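Local coordinates for protein PrgA (Enterococcus faecalis, PDB 6Z9K) that provides surface exclusion that protects the enterococcal cell against unwanted conjugation, reaching far out from the cell surface, and is represented here by its CAP domain, at residues A[15-20]-A[166-171]; A[41-46]-A[175-180]; A[105-110]-A[199-204]; A[111-116]-A[211-216]. All blocks are in the same frame, centred on the assembly; numbering follows the deposited sequence. Where two conformers were deposited one is given.

Contact 1 (A[15-20]-A[166-171])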
loop_
_atom_site.group_PDB
_atom_site.type_symbol
_atom_site.label_atom_id
_atom_site.label_comp_id
_atom_site.label_asym_id
_atom_site.label_seq_id
_atom_site.Cartn_x
_atom_site.Cartn_y
_atom_site.Cartn_z
ATOM N N GLY A 15 -7.671 -10.715 2.842
ATOM C CA GLY A 15 -8.520 -9.535 3.052
ATOM C C GLY A 15 -8.386 -9.020 4.474
ATOM O O GLY A 15 -8.273 -9.820 5.439
ATOM N N ILE A 16 -8.403 -7.713 4.610
ATOM C CA ILE A 16 -8.326 -7.059 5.927
ATOM C C ILE A 16 -9.684 -7.154 6.599
ATOM O O ILE A 16 -10.722 -6.802 5.978
ATOM C CB ILE A 16 -7.793 -5.624 5.786
ATOM C CG1 ILE A 16 -6.374 -5.682 5.208
ATOM C CG2 ILE A 16 -7.809 -4.919 7.131
ATOM C CD1 ILE A 16 -5.948 -4.384 4.650
ATOM N N ASN A 17 -9.682 -7.563 7.837
ATOM C CA ASN A 17 -10.968 -7.745 8.568
ATOM C C ASN A 17 -11.375 -6.423 9.212
ATOM O O ASN A 17 -10.594 -5.887 10.023
ATOM C CB ASN A 17 -10.809 -8.825 9.621
ATOM C CG ASN A 17 -10.417 -10.149 9.004
ATOM O OD1 ASN A 17 -11.121 -10.617 8.106
ATOM N ND2 ASN A 17 -9.290 -10.709 9.434
ATOM N N LEU A 18 -12.517 -5.863 8.816
ATOM C CA LEU A 18 -12.881 -4.530 9.319
ATOM C C LEU A 18 -13.636 -4.714 10.614
ATOM O O LEU A 18 -14.505 -5.576 10.759
ATOM C CB LEU A 18 -13.721 -3.736 8.322
ATOM C CG LEU A 18 -13.059 -3.508 6.974
ATOM C CD1 LEU A 18 -13.943 -2.643 6.095
ATOM C CD2 LEU A 18 -11.684 -2.905 7.124
ATOM N N PRO A 19 -13.359 -3.845 11.592
ATOM C CA PRO A 19 -14.078 -3.872 12.865
ATOM C C PRO A 19 -15.392 -3.121 12.754
ATOM O O PRO A 19 -15.578 -2.288 11.852
ATOM C CB PRO A 19 -13.136 -3.089 13.780
ATOM C CG PRO A 19 -12.511 -2.080 12.864
ATOM C CD PRO A 19 -12.295 -2.829 11.561
ATOM N N PRO A 20 -16.336 -3.354 13.684
ATOM C CA PRO A 20 -17.521 -2.510 13.754
ATOM C C PRO A 20 -17.170 -1.044 13.958
ATOM O O PRO A 20 -16.155 -0.740 14.609
ATOM C CB PRO A 20 -18.286 -3.057 14.976
ATOM C CG PRO A 20 -17.739 -4.446 15.184
ATOM C CD PRO A 20 -16.275 -4.332 14.772
ATOM N N SER A 166 4.669 -8.195 4.859
ATOM C CA SER A 166 5.021 -6.830 5.314
ATOM C C SER A 166 3.982 -5.826 4.818
ATOM O O SER A 166 3.615 -4.902 5.544
ATOM C CB SER A 166 6.399 -6.506 4.777
ATOM O OG SER A 166 7.397 -7.350 5.377
ATOM N N ILE A 167 3.593 -5.952 3.563
ATOM C CA ILE A 167 2.611 -5.015 2.970
ATOM C C ILE A 167 1.293 -5.130 3.716
ATOM O O ILE A 167 0.692 -4.070 4.049
ATOM C CB ILE A 167 2.491 -5.210 1.452
ATOM C CG1 ILE A 167 3.759 -4.723 0.754
ATOM C CG2 ILE A 167 1.215 -4.545 0.964
ATOM C CD1 ILE A 167 3.857 -5.162 -0.663
ATOM N N ARG A 168 0.820 -6.336 3.992
ATOM C CA ARG A 168 -0.480 -6.410 4.685
ATOM C C ARG A 168 -0.324 -5.806 6.085
ATOM O O ARG A 168 -1.245 -5.135 6.528
ATOM C CB ARG A 168 -0.978 -7.847 4.743
ATOM C CG ARG A 168 -2.397 -7.926 5.294
ATOM C CD ARG A 168 -2.793 -9.388 5.483
ATOM N NE ARG A 168 -4.184 -9.539 5.893
ATOM C CZ ARG A 168 -4.639 -9.546 7.140
ATOM N NH1 ARG A 168 -3.842 -9.440 8.164
ATOM N NH2 ARG A 168 -5.933 -9.712 7.373
ATOM N N LYS A 169 0.757 -6.067 6.799
ATOM C CA LYS A 169 0.982 -5.565 8.176
ATOM C C LYS A 169 1.016 -4.041 8.108
ATOM O O LYS A 169 0.431 -3.377 8.964
ATOM C CB LYS A 169 2.287 -6.121 8.773
ATOM C CG LYS A 169 2.445 -5.772 10.244
ATOM C CD LYS A 169 3.616 -6.488 10.854
ATOM C CE LYS A 169 4.076 -5.836 12.144
ATOM N NZ LYS A 169 5.445 -6.307 12.540
ATOM N N MET A 170 1.714 -3.495 7.112
ATOM C CA MET A 170 1.760 -2.028 6.906
ATOM C C MET A 170 0.360 -1.457 6.701
ATOM O O MET A 170 0.014 -0.456 7.347
ATOM C CB MET A 170 2.676 -1.695 5.718
ATOM C CG MET A 170 2.697 -0.243 5.387
ATOM S SD MET A 170 3.619 0.019 3.859
ATOM C CE MET A 170 4.186 -1.641 3.565
ATOM N N LEU A 171 -0.469 -2.067 5.863
ATOM C CA LEU A 171 -1.833 -1.530 5.661
ATOM C C LEU A 171 -2.626 -1.632 6.954
ATOM O O LEU A 171 -3.365 -0.705 7.246
ATOM C CB LEU A 171 -2.526 -2.292 4.521
ATOM C CG LEU A 171 -1.954 -2.054 3.120
ATOM C CD1 LEU A 171 -2.584 -2.998 2.102
ATOM C CD2 LEU A 171 -2.108 -0.598 2.708
#

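Contact 2 (A[41-46]-A[175-180])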
loop_
_atom_site.group_PDB
_atom_site.type_symbol
_atom_site.label_atom_id
_atom_site.label_comp_id
_atom_site.label_asym_id
_atom_site.label_seq_id
_atom_site.Cartn_x
_atom_site.Cartn_y
_atom_site.Cartn_z
ATOM N N THR A 41 -9.581 -4.147 18.749
ATOM C CA THR A 41 -10.350 -5.219 18.064
ATOM C C THR A 41 -9.668 -5.469 16.706
ATOM O O THR A 41 -9.395 -6.617 16.307
ATOM C CB THR A 41 -11.810 -4.802 17.831
ATOM O OG1 THR A 41 -12.397 -4.670 19.125
ATOM C CG2 THR A 41 -12.596 -5.797 17.008
ATOM N N ALA A 42 -9.499 -4.418 15.932
ATOM C CA ALA A 42 -9.028 -4.562 14.553
ATOM C C ALA A 42 -7.601 -5.133 14.545
ATOM O O ALA A 42 -7.287 -5.926 13.652
ATOM C CB ALA A 42 -9.044 -3.244 13.865
ATOM N N LEU A 43 -6.721 -4.687 15.436
ATOM C CA LEU A 43 -5.324 -5.231 15.427
ATOM C C LEU A 43 -5.329 -6.717 15.810
ATOM O O LEU A 43 -4.642 -7.520 15.148
ATOM C CB LEU A 43 -4.453 -4.417 16.376
ATOM C CG LEU A 43 -4.148 -2.997 15.904
ATOM C CD1 LEU A 43 -3.535 -2.173 17.013
ATOM C CD2 LEU A 43 -3.237 -2.985 14.684
ATOM N N GLU A 44 -6.140 -7.096 16.802
ATOM C CA GLU A 44 -6.305 -8.512 17.195
ATOM C C GLU A 44 -6.808 -9.351 16.012
ATOM O O GLU A 44 -6.268 -10.422 15.780
ATOM C CB GLU A 44 -7.250 -8.591 18.399
ATOM C CG GLU A 44 -7.653 -10.011 18.780
ATOM C CD GLU A 44 -6.521 -10.923 19.224
ATOM O OE1 GLU A 44 -5.431 -10.388 19.535
ATOM O OE2 GLU A 44 -6.743 -12.182 19.302
ATOM N N MET A 45 -7.833 -8.887 15.309
ATOM C CA MET A 45 -8.550 -9.657 14.271
ATOM C C MET A 45 -7.697 -9.724 12.993
ATOM O O MET A 45 -8.035 -10.509 12.106
ATOM C CB MET A 45 -9.917 -9.023 13.982
ATOM C CG MET A 45 -10.887 -9.189 15.146
ATOM S SD MET A 45 -11.264 -10.955 15.434
ATOM C CE MET A 45 -10.529 -11.221 17.041
ATOM N N ASN A 46 -6.609 -8.947 12.921
ATOM C CA ASN A 46 -5.710 -8.938 11.741
ATOM C C ASN A 46 -4.266 -9.275 12.113
ATOM O O ASN A 46 -3.358 -8.961 11.306
ATOM C CB ASN A 46 -5.784 -7.577 11.062
ATOM C CG ASN A 46 -7.106 -7.381 10.365
ATOM O OD1 ASN A 46 -7.374 -8.032 9.357
ATOM N ND2 ASN A 46 -7.947 -6.512 10.928
ATOM N N LEU A 175 -4.324 1.548 8.710
ATOM C CA LEU A 175 -5.802 1.660 8.848
ATOM C C LEU A 175 -6.219 1.671 10.322
ATOM O O LEU A 175 -7.253 2.297 10.599
ATOM C CB LEU A 175 -6.454 0.487 8.127
ATOM C CG LEU A 175 -6.241 0.470 6.633
ATOM C CD1 LEU A 175 -6.729 -0.849 6.048
ATOM C CD2 LEU A 175 -6.962 1.599 5.957
ATOM N N PHE A 176 -5.537 0.976 11.225
ATOM C CA PHE A 176 -6.065 0.744 12.592
ATOM C C PHE A 176 -5.138 1.188 13.718
ATOM O O PHE A 176 -5.542 1.030 14.872
ATOM C CB PHE A 176 -6.433 -0.729 12.787
ATOM C CG PHE A 176 -7.273 -1.299 11.698
ATOM C CD1 PHE A 176 -8.503 -0.730 11.361
ATOM C CD2 PHE A 176 -6.895 -2.472 11.081
ATOM C CE1 PHE A 176 -9.273 -1.282 10.351
ATOM C CE2 PHE A 176 -7.665 -3.006 10.074
ATOM C CZ PHE A 176 -8.864 -2.436 9.717
ATOM N N ASP A 177 -3.920 1.673 13.426
ATOM C CA ASP A 177 -2.984 2.011 14.518
ATOM C C ASP A 177 -2.213 3.258 14.141
ATOM O O ASP A 177 -1.026 3.323 14.468
ATOM C CB ASP A 177 -2.084 0.831 14.855
ATOM C CG ASP A 177 -1.371 1.024 16.163
ATOM O OD1 ASP A 177 -1.909 1.778 17.009
ATOM O OD2 ASP A 177 -0.305 0.418 16.307
ATOM N N ASP A 178 -2.877 4.226 13.506
ATOM C CA ASP A 178 -2.186 5.412 12.932
ATOM C C ASP A 178 -2.304 6.629 13.847
ATOM O O ASP A 178 -2.048 7.694 13.381
ATOM C CB ASP A 178 -2.786 5.761 11.581
ATOM C CG ASP A 178 -1.907 6.502 10.636
ATOM O OD1 ASP A 178 -0.675 6.233 10.700
ATOM O OD2 ASP A 178 -2.444 7.312 9.842
ATOM N N GLY A 179 -2.699 6.481 15.097
ATOM C CA GLY A 179 -3.046 7.641 15.952
ATOM C C GLY A 179 -1.808 8.398 16.400
ATOM O O GLY A 179 -1.932 9.600 16.668
ATOM N N ARG A 180 -0.645 7.758 16.468
ATOM C CA ARG A 180 0.584 8.483 16.894
ATOM C C ARG A 180 1.130 9.320 15.727
ATOM O O ARG A 180 2.067 10.102 15.940
ATOM C CB ARG A 180 1.558 7.497 17.535
ATOM C CG ARG A 180 1.036 6.895 18.836
ATOM C CD ARG A 180 1.904 5.770 19.413
ATOM N NE ARG A 180 2.134 4.707 18.425
ATOM C CZ ARG A 180 1.236 3.770 18.076
ATOM N NH1 ARG A 180 1.541 2.898 17.125
ATOM N NH2 ARG A 180 0.031 3.731 18.645
#

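Contact 3 (A[105-110]-A[199-204])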
loop_
_atom_site.group_PDB
_atom_site.type_symbol
_atom_site.label_atom_id
_atom_site.label_comp_id
_atom_site.label_asym_id
_atom_site.label_seq_id
_atom_site.Cartn_x
_atom_site.Cartn_y
_atom_site.Cartn_z
ATOM N N PHE A 105 5.795 5.715 -11.968
ATOM C CA PHE A 105 5.860 6.868 -11.061
ATOM C C PHE A 105 6.380 6.361 -9.724
ATOM O O PHE A 105 7.348 6.960 -9.140
ATOM C CB PHE A 105 4.496 7.543 -10.953
ATOM C CG PHE A 105 4.388 8.745 -10.067
ATOM C CD1 PHE A 105 5.470 9.542 -9.702
ATOM C CD2 PHE A 105 3.118 9.119 -9.660
ATOM C CE1 PHE A 105 5.284 10.674 -8.940
ATOM C CE2 PHE A 105 2.946 10.237 -8.880
ATOM C CZ PHE A 105 4.017 11.003 -8.516
ATOM N N ALA A 106 5.780 5.287 -9.201
ATOM C CA ALA A 106 6.221 4.769 -7.888
ATOM C C ALA A 106 7.717 4.398 -7.884
ATOM O O ALA A 106 8.451 4.719 -6.907
ATOM C CB ALA A 106 5.407 3.557 -7.502
ATOM N N TRP A 107 8.195 3.731 -8.946
ATOM C CA TRP A 107 9.598 3.255 -8.984
ATOM C C TRP A 107 10.537 4.451 -9.172
ATOM O O TRP A 107 11.688 4.369 -8.678
ATOM C CB TRP A 107 9.757 2.105 -9.988
ATOM C CG TRP A 107 9.198 0.857 -9.374
ATOM C CD1 TRP A 107 7.931 0.360 -9.549
ATOM C CD2 TRP A 107 9.833 0.006 -8.401
ATOM N NE1 TRP A 107 7.762 -0.774 -8.794
ATOM C CE2 TRP A 107 8.906 -1.001 -8.064
ATOM C CE3 TRP A 107 11.098 -0.028 -7.809
ATOM C CZ2 TRP A 107 9.222 -2.029 -7.166
ATOM C CZ3 TRP A 107 11.391 -1.021 -6.898
ATOM C CH2 TRP A 107 10.471 -2.021 -6.603
ATOM N N ASP A 108 10.107 5.507 -9.866
ATOM C CA ASP A 108 10.911 6.744 -9.933
ATOM C C ASP A 108 11.046 7.342 -8.521
ATOM O O ASP A 108 12.182 7.762 -8.145
ATOM C CB ASP A 108 10.387 7.701 -10.982
ATOM C CG ASP A 108 10.706 7.317 -12.404
ATOM O OD1 ASP A 108 11.480 6.326 -12.614
ATOM O OD2 ASP A 108 10.157 7.985 -13.293
ATOM N N ILE A 109 9.959 7.386 -7.762
ATOM C CA ILE A 109 10.059 7.919 -6.367
ATOM C C ILE A 109 11.088 7.076 -5.615
ATOM O O ILE A 109 11.909 7.597 -4.893
ATOM C CB ILE A 109 8.691 8.005 -5.693
ATOM C CG1 ILE A 109 7.797 9.085 -6.329
ATOM C CG2 ILE A 109 8.850 8.168 -4.166
ATOM C CD1 ILE A 109 6.386 9.152 -5.816
ATOM N N ALA A 110 11.016 5.759 -5.744
ATOM C CA ALA A 110 11.880 4.836 -4.977
ATOM C C ALA A 110 13.340 5.087 -5.372
ATOM O O ALA A 110 14.203 5.269 -4.451
ATOM C CB ALA A 110 11.391 3.408 -5.213
ATOM N N VAL A 199 3.157 0.488 -6.137
ATOM C CA VAL A 199 3.996 0.142 -4.953
ATOM C C VAL A 199 5.435 -0.032 -5.393
ATOM O O VAL A 199 5.695 -0.788 -6.317
ATOM C CB VAL A 199 3.487 -1.133 -4.243
ATOM C CG1 VAL A 199 4.339 -1.445 -3.021
ATOM C CG2 VAL A 199 2.012 -0.995 -3.880
ATOM N N SER A 200 6.340 0.619 -4.702
ATOM C CA SER A 200 7.765 0.389 -4.961
ATOM C C SER A 200 8.489 0.133 -3.642
ATOM O O SER A 200 7.918 0.256 -2.553
ATOM C CB SER A 200 8.339 1.568 -5.680
ATOM O OG SER A 200 8.065 2.762 -4.950
ATOM N N LEU A 201 9.760 -0.182 -3.791
ATOM C CA LEU A 201 10.634 -0.622 -2.682
ATOM C C LEU A 201 11.982 0.086 -2.859
ATOM O O LEU A 201 12.395 0.291 -4.004
ATOM C CB LEU A 201 10.884 -2.131 -2.783
ATOM C CG LEU A 201 9.660 -3.040 -2.819
ATOM C CD1 LEU A 201 10.094 -4.489 -3.083
ATOM C CD2 LEU A 201 8.864 -2.918 -1.550
ATOM N N SER A 202 12.648 0.431 -1.772
ATOM C CA SER A 202 13.999 1.017 -1.890
ATOM C C SER A 202 14.837 0.576 -0.690
ATOM O O SER A 202 14.275 0.221 0.371
ATOM C CB SER A 202 13.957 2.517 -2.046
ATOM O OG SER A 202 13.513 3.202 -0.894
ATOM N N GLY A 203 16.145 0.700 -0.882
ATOM C CA GLY A 203 17.053 0.342 0.201
ATOM C C GLY A 203 18.388 -0.087 -0.366
ATOM O O GLY A 203 18.400 -0.687 -1.434
ATOM N N GLU A 204 19.417 0.104 0.431
ATOM C CA GLU A 204 20.767 -0.433 0.166
ATOM C C GLU A 204 20.715 -1.948 0.296
ATOM O O GLU A 204 19.827 -2.453 0.953
ATOM C CB GLU A 204 21.771 0.130 1.169
ATOM C CG GLU A 204 22.002 1.611 1.016
ATOM C CD GLU A 204 22.474 2.012 -0.373
ATOM O OE1 GLU A 204 23.316 1.259 -0.968
ATOM O OE2 GLU A 204 22.022 3.081 -0.859
HETATM O O HOH W 1 5.016 -1.923 -8.623
#

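Contact 4 (A[111-116]-A[211-216])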
loop_
_atom_site.group_PDB
_atom_site.type_symbol
_atom_site.label_atom_id
_atom_site.label_comp_id
_atom_site.label_asym_id
_atom_site.label_seq_id
_atom_site.Cartn_x
_atom_site.Cartn_y
_atom_site.Cartn_z
ATOM N N LYS A 111 13.619 5.154 -6.662
ATOM C CA LYS A 111 14.983 5.366 -7.205
ATOM C C LYS A 111 15.575 6.691 -6.689
ATOM O O LYS A 111 16.760 6.743 -6.307
ATOM C CB LYS A 111 14.892 5.434 -8.731
ATOM C CG LYS A 111 16.223 5.530 -9.424
ATOM C CD LYS A 111 16.110 5.260 -10.899
ATOM C CE LYS A 111 15.382 6.316 -11.691
ATOM N NZ LYS A 111 15.933 6.340 -13.064
ATOM N N TYR A 112 14.767 7.738 -6.618
ATOM C CA TYR A 112 15.239 9.083 -6.257
ATOM C C TYR A 112 15.280 9.272 -4.742
ATOM O O TYR A 112 15.860 10.278 -4.314
ATOM C CB TYR A 112 14.365 10.137 -6.928
ATOM C CG TYR A 112 14.475 10.183 -8.439
ATOM C CD1 TYR A 112 15.555 9.625 -9.125
ATOM C CD2 TYR A 112 13.534 10.868 -9.182
ATOM C CE1 TYR A 112 15.663 9.722 -10.501
ATOM C CE2 TYR A 112 13.619 10.978 -10.549
ATOM C CZ TYR A 112 14.717 10.429 -11.211
ATOM O OH TYR A 112 14.797 10.558 -12.572
ATOM N N SER A 113 14.629 8.398 -3.969
ATOM C CA SER A 113 14.552 8.575 -2.495
ATOM C C SER A 113 15.875 8.176 -1.819
ATOM O O SER A 113 16.398 7.095 -2.100
ATOM C CB SER A 113 13.394 7.814 -1.899
ATOM O OG SER A 113 12.165 8.429 -2.275
ATOM N N ASP A 114 16.340 9.049 -0.953
ATOM C CA ASP A 114 17.597 8.881 -0.170
ATOM C C ASP A 114 17.466 7.611 0.690
ATOM O O ASP A 114 16.629 7.592 1.615
ATOM C CB ASP A 114 17.882 10.179 0.584
ATOM C CG ASP A 114 19.053 10.121 1.534
ATOM O OD1 ASP A 114 19.784 9.048 1.519
ATOM O OD2 ASP A 114 19.294 11.151 2.239
ATOM N N THR A 115 18.305 6.602 0.440
ATOM C CA THR A 115 18.191 5.305 1.147
ATOM C C THR A 115 18.604 5.475 2.599
ATOM O O THR A 115 18.223 4.564 3.415
ATOM C CB THR A 115 19.009 4.206 0.478
ATOM O OG1 THR A 115 20.341 4.702 0.340
ATOM C CG2 THR A 115 18.438 3.811 -0.860
ATOM N N GLY A 116 19.258 6.583 2.942
ATOM C CA GLY A 116 19.747 6.894 4.296
ATOM C C GLY A 116 18.684 7.610 5.093
ATOM O O GLY A 116 18.867 7.799 6.316
ATOM N N LYS A 211 12.447 0.112 2.500
ATOM C CA LYS A 211 11.177 0.842 2.512
ATOM C C LYS A 211 10.180 0.245 1.548
ATOM O O LYS A 211 10.566 -0.376 0.541
ATOM C CB LYS A 211 11.417 2.260 2.008
ATOM C CG LYS A 211 12.282 3.097 2.929
ATOM C CD LYS A 211 12.681 4.367 2.183
ATOM C CE LYS A 211 13.703 5.138 2.936
ATOM N NZ LYS A 211 14.178 6.301 2.160
ATOM N N ILE A 212 8.928 0.476 1.926
ATOM C CA ILE A 212 7.776 0.251 1.019
ATOM C C ILE A 212 7.160 1.608 0.738
ATOM O O ILE A 212 6.733 2.295 1.678
ATOM C CB ILE A 212 6.748 -0.666 1.681
ATOM C CG1 ILE A 212 7.391 -1.982 2.143
ATOM C CG2 ILE A 212 5.571 -0.837 0.703
ATOM C CD1 ILE A 212 6.502 -2.833 3.055
ATOM N N HIS A 213 7.041 1.954 -0.535
ATOM C CA HIS A 213 6.439 3.230 -0.989
ATOM C C HIS A 213 5.079 2.914 -1.627
ATOM O O HIS A 213 5.059 2.286 -2.683
ATOM C CB HIS A 213 7.342 3.928 -2.043
ATOM C CG HIS A 213 8.774 4.149 -1.652
ATOM N ND1 HIS A 213 9.260 5.401 -1.296
ATOM C CD2 HIS A 213 9.848 3.320 -1.632
ATOM C CE1 HIS A 213 10.561 5.300 -1.017
ATOM N NE2 HIS A 213 10.942 4.042 -1.223
ATOM N N ILE A 214 4.002 3.331 -0.977
ATOM C CA ILE A 214 2.654 3.242 -1.574
ATOM C C ILE A 214 2.322 4.616 -2.152
ATOM O O ILE A 214 2.198 5.578 -1.430
ATOM C CB ILE A 214 1.623 2.743 -0.543
ATOM C CG1 ILE A 214 1.986 1.341 -0.041
ATOM C CG2 ILE A 214 0.223 2.806 -1.179
ATOM C CD1 ILE A 214 0.961 0.707 0.927
ATOM N N ILE A 215 2.254 4.673 -3.478
ATOM C CA ILE A 215 2.032 5.899 -4.278
ATOM C C ILE A 215 0.594 5.867 -4.819
ATOM O O ILE A 215 0.220 4.892 -5.452
ATOM C CB ILE A 215 3.100 6.026 -5.373
ATOM C CG1 ILE A 215 4.528 5.904 -4.799
ATOM C CG2 ILE A 215 2.845 7.330 -6.105
ATOM C CD1 ILE A 215 4.818 6.783 -3.649
ATOM N N SER A 216 -0.227 6.841 -4.477
ATOM C CA SER A 216 -1.642 6.819 -4.952
ATOM C C SER A 216 -2.141 8.234 -5.180
ATOM O O SER A 216 -1.605 9.191 -4.611
ATOM C CB SER A 216 -2.502 6.056 -3.982
ATOM O OG SER A 216 -2.471 6.620 -2.689
HETATM O O HOH W 2 15.144 5.225 -0.268
#

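Contact 1 (A[15-20]-A[166-171])
Arg-168 NH2 gives a hydrogen bond to the backbone Gly-15 O, 3.0 Å long and bent only modestly, at 163° through the hydrogen. The oxygen sits at the edge of the guanidinium and in its plane, whereas NH2 stands well above the carbonyl plane of Gly-15. To get there the arginine leaves helix 160-176 with CG anti to the backbone N (chi1 -173°) and runs extended as far as NE. NE then donates to Lys-14 O and NH1 to Asn-46 O, placing three backbone carbonyls round one buried guanidinium. Ile-16 lies over a face of this group, its CG1 4.5 Å from Arg-168 NE, and sends CD1 on to Leu-171 CB at 4.0 Å. The two aliphatic side chains cross at about a right angle there. Asn-17 comes in near the guanidinium edge, ND2 4.1 Å from Arg-168 NH2, with its amide turned 64° from the guanidinium plane; its polar atoms are bonded to other partners, ND2 to Met-45 O and OD1 to Lys-239 NZ. Carbonyl dipoles thus meet the arginine's positive charge and probably help to stabilise it, while pinning the N-terminal loop of this CAP domain against the helix.

Contact 2 (A[41-46]-A[175-180])
Ala-42 sets its CB over one face of the Phe-176 ring, 3.6 Å from the centroid and 19° off the normal, a CH-pi contact displaced toward the CG side of the ring: CB comes within 3.4 Å of Phe-176 CG. The opposite face carries Leu-175 CB over its centre, so the phenyl is sandwiched between its own helical neighbour and helix 32-45, and Phe-22 adds an edge-to-face ring contact. Asn-46 approaches obliquely, with ND2 3.6 Å from Phe-176 CE2. Its amide is nearly parallel to the ring, 13° between planes, although the two side chains cross at about a right angle. That amide is held from both ends: ND2 donates to Ala-42 O at 2.9 Å, and OD1 accepts from Asn-17 N in the N-terminal loop. On the other flank Asp-177, its CG anti to the backbone N (chi1 -166°), is crossed by Leu-43 at about a right angle, both leucine methyls on the aspartate CB and Leu-43 CD1 also 4.0 Å from Asp-177 CG. Arg-180 grips the carboxylate end-on from above its plane, NH2 to OD1 and NH1 to OD2, together a two-pronged salt bridge, NH1 to OD2 at 3.2 Å. Phe-176 O is buried with no partner in the model. Here the C-terminal ends of helices 32-45 and 160-176 of the CAP domain meet; just beyond, Asp-178 OD1 bonds ND1 of the magnesium ligand His-185. No hydrogen bond crosses the contact, so ring and methyl packing join the helix ends, and the amide's two bonds help set the fit.

Contact 3 (A[105-110]-A[199-204])
Trp-107 lies across strand 199-202 with an indole face on Ser-200, where helix 100-112 packs on the central sheet of the CAP domain's alpha-beta-alpha sandwich. Helix and strand run almost the same way here, 18° apart, with axes 6.9 Å apart at closest approach. From Trp-107 CB the chain turns so that CG is anti to the carbonyl carbon (chi1 -76°), which starts the indole out beside the backbone N. CG, CD2 and CE2 then pass over Ser-200 CB, which sits 3.6 Å from the centroid of the five-membered ring in a CH-pi contact. At the edge, NE1 donates to a water lying in the ring plane, 3.0 Å away, and the water passes a hydrogen bond on to Val-199 O. Further round the six-membered ring, CZ3 reaches Leu-201 O at 3.3 Å. CH2, the far corner, rests against the backbone N of Leu-201 and its CB, the latter at 3.8 Å, with the two side chains side by side and pointing the same way. Lys-73 adds a cation-pi contact to the indole. Under the helix, alanines let the strand come close: Ala-106 CB and Ala-110 CB both touch the Ser-200 hydroxyl, Ala-110 CB at 3.4 Å from OG. Ser-200 OG donates to Ala-106 O over 2.8 Å, from 72° above the carbonyl plane, while the same oxygen accepts the helical bond from Ala-110 N.

Contact 4 (A[111-116]-A[211-216])
Lys-211 starts with CG anti to the carbonyl carbon (chi1 -66°) and stays extended from there on, a straight reach that carries NZ to Asp-114 O; His-213 also begins with CG anti to its carbonyl carbon (chi1 -53°), and its imidazole comes to Ser-113. The lysine bond is 2.8 Å from NZ to Asp-114 O, with NZ about 40° above the carbonyl plane. A water 2.8 Å from Lys-211 NZ accepts from it and makes a weak bond on to Ser-113 O, and Glu-117 O takes a further weak bond from the ammonium. Its partners are thus backbone oxygens and a water, not a carboxylate, and the Asp-114 carboxylate keeps its distance, OD1 6.3 Å from Lys-211 NZ. That carboxylate turns back instead: Asp-114 OD1 accepts from Gly-116 N at 2.9 Å, an Asx turn just past the end of helix 100-112. Strand 211-217 is the middle strand of the three-stranded antiparallel sheet of the CAP domain, between 144-148 and 196-202, and Lys-211 and His-213 both leave it on the side of this loop. The imidazole presents CE1 to the serine, 3.7 Å from Ser-113 OG and 3.9 Å from Ser-113 CB. Ser-113 OG itself bonds to Ile-109 O, back in the helix. Both imidazole nitrogens have partners beyond the loop: ND1 meets Glu-144 OE2 and NE2 meets Ser-202 OG.

In the fold
The contacts form two pairs. Contacts 1 and 2 share helix 160-176, their centres about 8 Å apart, and bring the N-terminal loop and helix 32-45 onto it. Contacts 3 and 4, centres about 4 Å apart, share helix 100-112 and the neighbouring strands 196-202 and 211-217. Between the pairs the centres are 21 to 26 Å apart. Along the chain the four first segments all precede the four second ones, in the same order, so every pair of contacts crosses. Strand 211-217 joins the halves: Ile-212 and Ile-214 pack on helix 160-176, His-213 and Ile-215 on helix 100-112, giving the layered CAP domain its two helix-covered sheet faces.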